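Local coordinates for structural protein VP1 (Trichodysplasia spinulosa-associated polyomavirus, PDB 4U60) that forms the pentameric jelly-roll building block of the polyomavirus capsid and engages sialylated glycolipids, including the GM1 glycan, at the interface of chains A and B. Numbering follows the deposited sequence. Chains: chain A/B, Structural protein VP1.

Contact 1: the interface of chains A and B. Residues chain A 102, 105-107, 124; chain B 128, 130, 188, 207, 249, 262.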
loop_
_atom_site.group_PDB
_atom_site.type_symbol
_atom_site.label_atom_id
_atom_site.label_comp_id
_atom_site.label_asym_id
_atom_site.label_seq_id
_atom_site.Cartn_x
_atom_site.Cartn_y
_atom_site.Cartn_z
ATOM N N VAL A 102 -6.432 -2.651 -20.162
ATOM C CA VAL A 102 -5.772 -3.309 -19.030
ATOM C C VAL A 102 -6.030 -4.817 -19.031
ATOM O O VAL A 102 -5.119 -5.612 -18.776
ATOM C CB VAL A 102 -6.218 -2.683 -17.703
ATOM C CG1 VAL A 102 -5.713 -3.500 -16.520
ATOM C CG2 VAL A 102 -5.698 -1.258 -17.591
ATOM N N LEU A 105 -3.813 -7.728 -20.433
ATOM C CA LEU A 105 -2.692 -8.291 -19.689
ATOM C C LEU A 105 -3.054 -9.619 -19.013
ATOM O O LEU A 105 -2.177 -10.290 -18.459
ATOM C CB LEU A 105 -2.151 -7.262 -18.686
ATOM C CG LEU A 105 -1.758 -5.915 -19.312
ATOM C CD1 LEU A 105 -1.386 -4.956 -18.202
ATOM C CD2 LEU A 105 -0.640 -6.064 -20.322
ATOM N N VAL A 106 -4.328 -10.008 -19.093
ATOM C CA VAL A 106 -4.775 -11.310 -18.635
ATOM C C VAL A 106 -4.558 -12.292 -19.792
ATOM O O VAL A 106 -5.495 -12.719 -20.467
ATOM C CB VAL A 106 -6.261 -11.268 -18.236
ATOM C CG1 VAL A 106 -6.732 -12.631 -17.762
ATOM C CG2 VAL A 106 -6.486 -10.210 -17.144
ATOM N N ASN A 107 -3.299 -12.607 -20.034
ATOM C CA ASN A 107 -2.929 -13.448 -21.174
ATOM C C ASN A 107 -1.608 -14.100 -20.872
ATOM O O ASN A 107 -0.579 -13.426 -20.800
ATOM C CB ASN A 107 -2.836 -12.622 -22.440
ATOM C CG ASN A 107 -2.644 -13.480 -23.679
ATOM O OD1 ASN A 107 -2.154 -14.626 -23.603
ATOM N ND2 ASN A 107 -3.021 -12.923 -24.843
ATOM N N PRO A 124 3.329 -13.405 -17.942
ATOM C CA PRO A 124 2.553 -12.261 -18.403
ATOM C C PRO A 124 3.471 -11.067 -18.590
ATOM O O PRO A 124 4.631 -11.089 -18.174
ATOM C CB PRO A 124 1.577 -12.023 -17.243
ATOM C CG PRO A 124 2.332 -12.447 -16.038
ATOM C CD PRO A 124 3.233 -13.584 -16.479
ATOM N N MET B 128 -1.570 -13.816 -10.754
ATOM C CA MET B 128 -2.380 -12.769 -11.356
ATOM C C MET B 128 -3.770 -12.666 -10.739
ATOM O O MET B 128 -4.488 -13.669 -10.618
ATOM C CB MET B 128 -2.539 -13.057 -12.864
ATOM C CG MET B 128 -3.231 -11.950 -13.621
ATOM S SD MET B 128 -3.833 -12.613 -15.194
ATOM C CE MET B 128 -2.324 -13.043 -15.959
ATOM N N PHE B 130 -7.361 -10.253 -11.216
ATOM C CA PHE B 130 -8.071 -9.315 -12.083
ATOM C C PHE B 130 -9.478 -9.249 -11.555
ATOM O O PHE B 130 -10.146 -10.265 -11.464
ATOM C CB PHE B 130 -8.054 -9.823 -13.525
ATOM C CG PHE B 130 -8.870 -8.998 -14.485
ATOM C CD1 PHE B 130 -8.449 -7.732 -14.874
ATOM C CD2 PHE B 130 -10.044 -9.476 -14.999
ATOM C CE1 PHE B 130 -9.188 -6.981 -15.786
ATOM C CE2 PHE B 130 -10.793 -8.733 -15.911
ATOM C CZ PHE B 130 -10.355 -7.494 -16.319
ATOM N N VAL B 188 -11.639 -11.916 -21.735
ATOM C CA VAL B 188 -11.139 -10.689 -21.111
ATOM C C VAL B 188 -9.810 -10.267 -21.735
ATOM O O VAL B 188 -9.524 -9.070 -21.788
ATOM C CB VAL B 188 -11.098 -10.723 -19.559
ATOM C CG1 VAL B 188 -12.470 -11.105 -19.014
ATOM C CG2 VAL B 188 -10.012 -11.658 -19.043
ATOM N N TYR B 207 -6.119 -4.782 -11.827
ATOM C CA TYR B 207 -5.254 -5.870 -12.273
ATOM C C TYR B 207 -3.979 -5.796 -11.438
ATOM O O TYR B 207 -3.365 -4.730 -11.322
ATOM C CB TYR B 207 -4.897 -5.683 -13.748
ATOM C CG TYR B 207 -3.899 -6.688 -14.311
ATOM C CD1 TYR B 207 -4.326 -7.886 -14.849
ATOM C CD2 TYR B 207 -2.527 -6.417 -14.314
ATOM C CE1 TYR B 207 -3.429 -8.798 -15.366
ATOM C CE2 TYR B 207 -1.619 -7.326 -14.846
ATOM C CZ TYR B 207 -2.070 -8.510 -15.380
ATOM O OH TYR B 207 -1.154 -9.408 -15.905
ATOM N N ILE B 249 -10.651 -13.040 -11.203
ATOM C CA ILE B 249 -9.545 -13.993 -11.237
ATOM C C ILE B 249 -8.719 -13.812 -9.980
ATOM O O ILE B 249 -8.270 -12.694 -9.690
ATOM C CB ILE B 249 -8.679 -13.753 -12.475
ATOM C CG1 ILE B 249 -9.514 -13.977 -13.745
ATOM C CG2 ILE B 249 -7.416 -14.613 -12.431
ATOM C CD1 ILE B 249 -8.821 -13.538 -14.998
ATOM N N TYR B 262 -6.229 -21.076 -14.348
ATOM C CA TYR B 262 -6.872 -19.937 -13.691
ATOM C C TYR B 262 -7.891 -20.425 -12.683
ATOM O O TYR B 262 -8.572 -21.425 -12.927
ATOM C CB TYR B 262 -7.649 -19.104 -14.686
ATOM C CG TYR B 262 -6.856 -18.244 -15.626
ATOM C CD1 TYR B 262 -6.496 -16.953 -15.255
ATOM C CD2 TYR B 262 -6.505 -18.683 -16.890
ATOM C CE1 TYR B 262 -5.792 -16.140 -16.109
ATOM C CE2 TYR B 262 -5.793 -17.864 -17.769
ATOM C CZ TYR B 262 -5.443 -16.575 -17.353
ATOM O OH TYR B 262 -4.764 -15.697 -18.196
#
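A:Val106 pushes its two methyl groups into a hydrophobic pocket on chain B, while the preceding A:Leu105 lies across the ring of B:Tyr207. A:Leu105 ends the short 3-10 helix 102-105, and A:Val106 is the first residue of the loop that follows. The valine splits its contacts by branch. CG1, anti to the backbone N (chi1 180°), points at the tip of B:Ile249, 3.6 Å from its CD1, and also touches CG2 of B:Val188. CG2 turns instead to the aromatic side of the pocket: it sits over one face of the B:Phe130 ring, offset toward the rim and 3.8 Å from CG, and reaches CE1 on the B:Tyr207 ring. B:Met128 lays its thioether alongside the valine backbone, with SD 3.8 Å from A:Val106 CA. Its bend at chi3 (-63°) turns the terminal methyl CE toward the carbonyl O of A:Leu105, 3.7 Å away. The phenol end of B:Tyr262 borders the CG1 branch, completing a lining drawn from several strands and loops of the partner.

The side chains of A:Leu105 and B:Tyr207 meet at about a right angle. CB of the leucine makes a CH-pi contact with the face of the tyrosine ring, displaced toward the phenol end, 3.5 Å from CZ. Nearer the base of the same tyrosine, A:Val102 packs its CG1 against CB, so apolar groups of chain A meet this residue from its first side-chain carbon to its far end. The tyrosine hydroxyl then approaches the main chain of the loop, where OH gives a weak hydrogen bond to the carbonyl O of A:Leu105 at 2.9 Å.

Contact 2: the interface of chains A and B. Residues chain A 98, 100, 219; chain B 193, 195, 203.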
loop_
_atom_site.group_PDB
_atom_site.type_symbol
_atom_site.label_atom_id
_atom_site.label_comp_id
_atom_site.label_asym_id
_atom_site.label_seq_id
_atom_site.Cartn_x
_atom_site.Cartn_y
_atom_site.Cartn_z
ATOM N N GLU A 98 -8.404 7.432 -18.557
ATOM C CA GLU A 98 -8.273 6.002 -18.278
ATOM C C GLU A 98 -7.258 5.346 -19.174
ATOM O O GLU A 98 -7.139 5.698 -20.356
ATOM C CB GLU A 98 -9.579 5.296 -18.574
ATOM C CG GLU A 98 -10.715 5.615 -17.687
ATOM C CD GLU A 98 -12.013 5.008 -18.218
ATOM O OE1 GLU A 98 -13.005 5.783 -18.316
ATOM O OE2 GLU A 98 -12.051 3.782 -18.503
ATOM N N VAL A 100 -6.523 2.222 -21.337
ATOM C CA VAL A 100 -7.416 1.346 -22.067
ATOM C C VAL A 100 -6.715 0.005 -22.270
ATOM O O VAL A 100 -5.499 -0.040 -22.475
ATOM C CB VAL A 100 -7.789 1.978 -23.419
ATOM C CG1 VAL A 100 -8.698 1.061 -24.226
ATOM C CG2 VAL A 100 -8.454 3.337 -23.179
ATOM N N PHE A 219 -8.820 0.703 -13.655
ATOM C CA PHE A 219 -9.601 1.330 -14.710
ATOM C C PHE A 219 -11.034 1.526 -14.223
ATOM O O PHE A 219 -11.611 0.642 -13.620
ATOM C CB PHE A 219 -9.541 0.531 -16.017
ATOM C CG PHE A 219 -9.960 -0.919 -15.894
ATOM C CD1 PHE A 219 -9.079 -1.880 -15.385
ATOM C CD2 PHE A 219 -11.233 -1.337 -16.288
ATOM C CE1 PHE A 219 -9.458 -3.202 -15.291
ATOM C CE2 PHE A 219 -11.622 -2.655 -16.175
ATOM C CZ PHE A 219 -10.741 -3.592 -15.687
ATOM N N PRO B 193 -13.672 -2.561 -21.200
ATOM C CA PRO B 193 -14.688 -1.507 -21.264
ATOM C C PRO B 193 -14.269 -0.380 -22.194
ATOM O O PRO B 193 -13.102 0.036 -22.200
ATOM C CB PRO B 193 -14.800 -1.051 -19.810
ATOM C CG PRO B 193 -14.379 -2.222 -19.017
ATOM C CD PRO B 193 -13.254 -2.830 -19.812
ATOM N N PRO B 195 -14.097 3.253 -22.908
ATOM C CA PRO B 195 -14.259 4.488 -22.135
ATOM C C PRO B 195 -14.941 5.627 -22.917
ATOM O O PRO B 195 -15.365 6.599 -22.301
ATOM C CB PRO B 195 -12.809 4.872 -21.797
ATOM C CG PRO B 195 -12.031 4.392 -22.963
ATOM C CD PRO B 195 -12.692 3.059 -23.324
ATOM N N TYR B 203 -18.386 1.241 -14.275
ATOM C CA TYR B 203 -17.503 0.081 -14.155
ATOM C C TYR B 203 -16.263 0.420 -13.342
ATOM O O TYR B 203 -15.822 1.582 -13.303
ATOM C CB TYR B 203 -17.111 -0.514 -15.519
ATOM C CG TYR B 203 -16.363 0.398 -16.459
ATOM C CD1 TYR B 203 -14.981 0.578 -16.345
ATOM C CD2 TYR B 203 -17.012 1.065 -17.482
ATOM C CE1 TYR B 203 -14.292 1.431 -17.182
ATOM C CE2 TYR B 203 -16.324 1.908 -18.329
ATOM C CZ TYR B 203 -14.965 2.070 -18.190
ATOM O OH TYR B 203 -14.345 2.935 -19.069
HETATM O O HOH W 1 -15.178 6.692 -19.685
#
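A:Glu98 reaches from strand 86-99 to meet B:Tyr203 tip to tip, its carboxylate also lying against B:Pro195. From CB the chain leaves with CG anti to the carbonyl carbon (chi1 -68°) and runs extended beyond CG, which carries the carboxylate across to chain B. CD lies 3.7 Å from CB of B:Pro195. Beyond it the two oxygens take different polar partners, though both also rest against that same CB. OE2 accepts a short hydrogen bond of 2.5 Å from the phenol OH of B:Tyr203, using its syn lone pair and lying at the edge of the ring, in its plane. The carboxylate itself is turned 63° from that ring. OE1 binds a water at 2.7 Å. This water also contacts the carbonyl O of B:Pro195 at 2.6 Å, so the acid is tied to both a side chain and the main chain of its neighbour.

Within chain B, CB of B:Pro193 covers the centre of one tyrosine face and should help hold the phenol in position. The prolines also serve the apolar part of the contact: A:Val100 CG2 packs on B:Pro195 CG at 3.7 Å. A:Phe219 places CE2 4.0 Å from B:Pro193 CG. By combining a directed polar link with proline packing, the site probably helps fix how neighbouring VP1 subunits sit together in the pentamer.

The C-alpha centres of contact 1 and contact 2 lie about 15 Å apart in the same interface between neighbouring VP1 subunits. In chain B they share strand 201-208, which supplies a tyrosine to each. In chain A, strand 86-99 bears the acid of contact 2, and the chain continues through A:Val100 to the 3-10 helix 102-105 of contact 1, so one continuous stretch serves both. Contact 1 is mainly apolar, whereas contact 2 adds a carboxylate-phenol hydrogen bond and a water-mediated link. Repeated around the five-subunit assembly, the pair would help set how adjacent jelly-roll subunits pack.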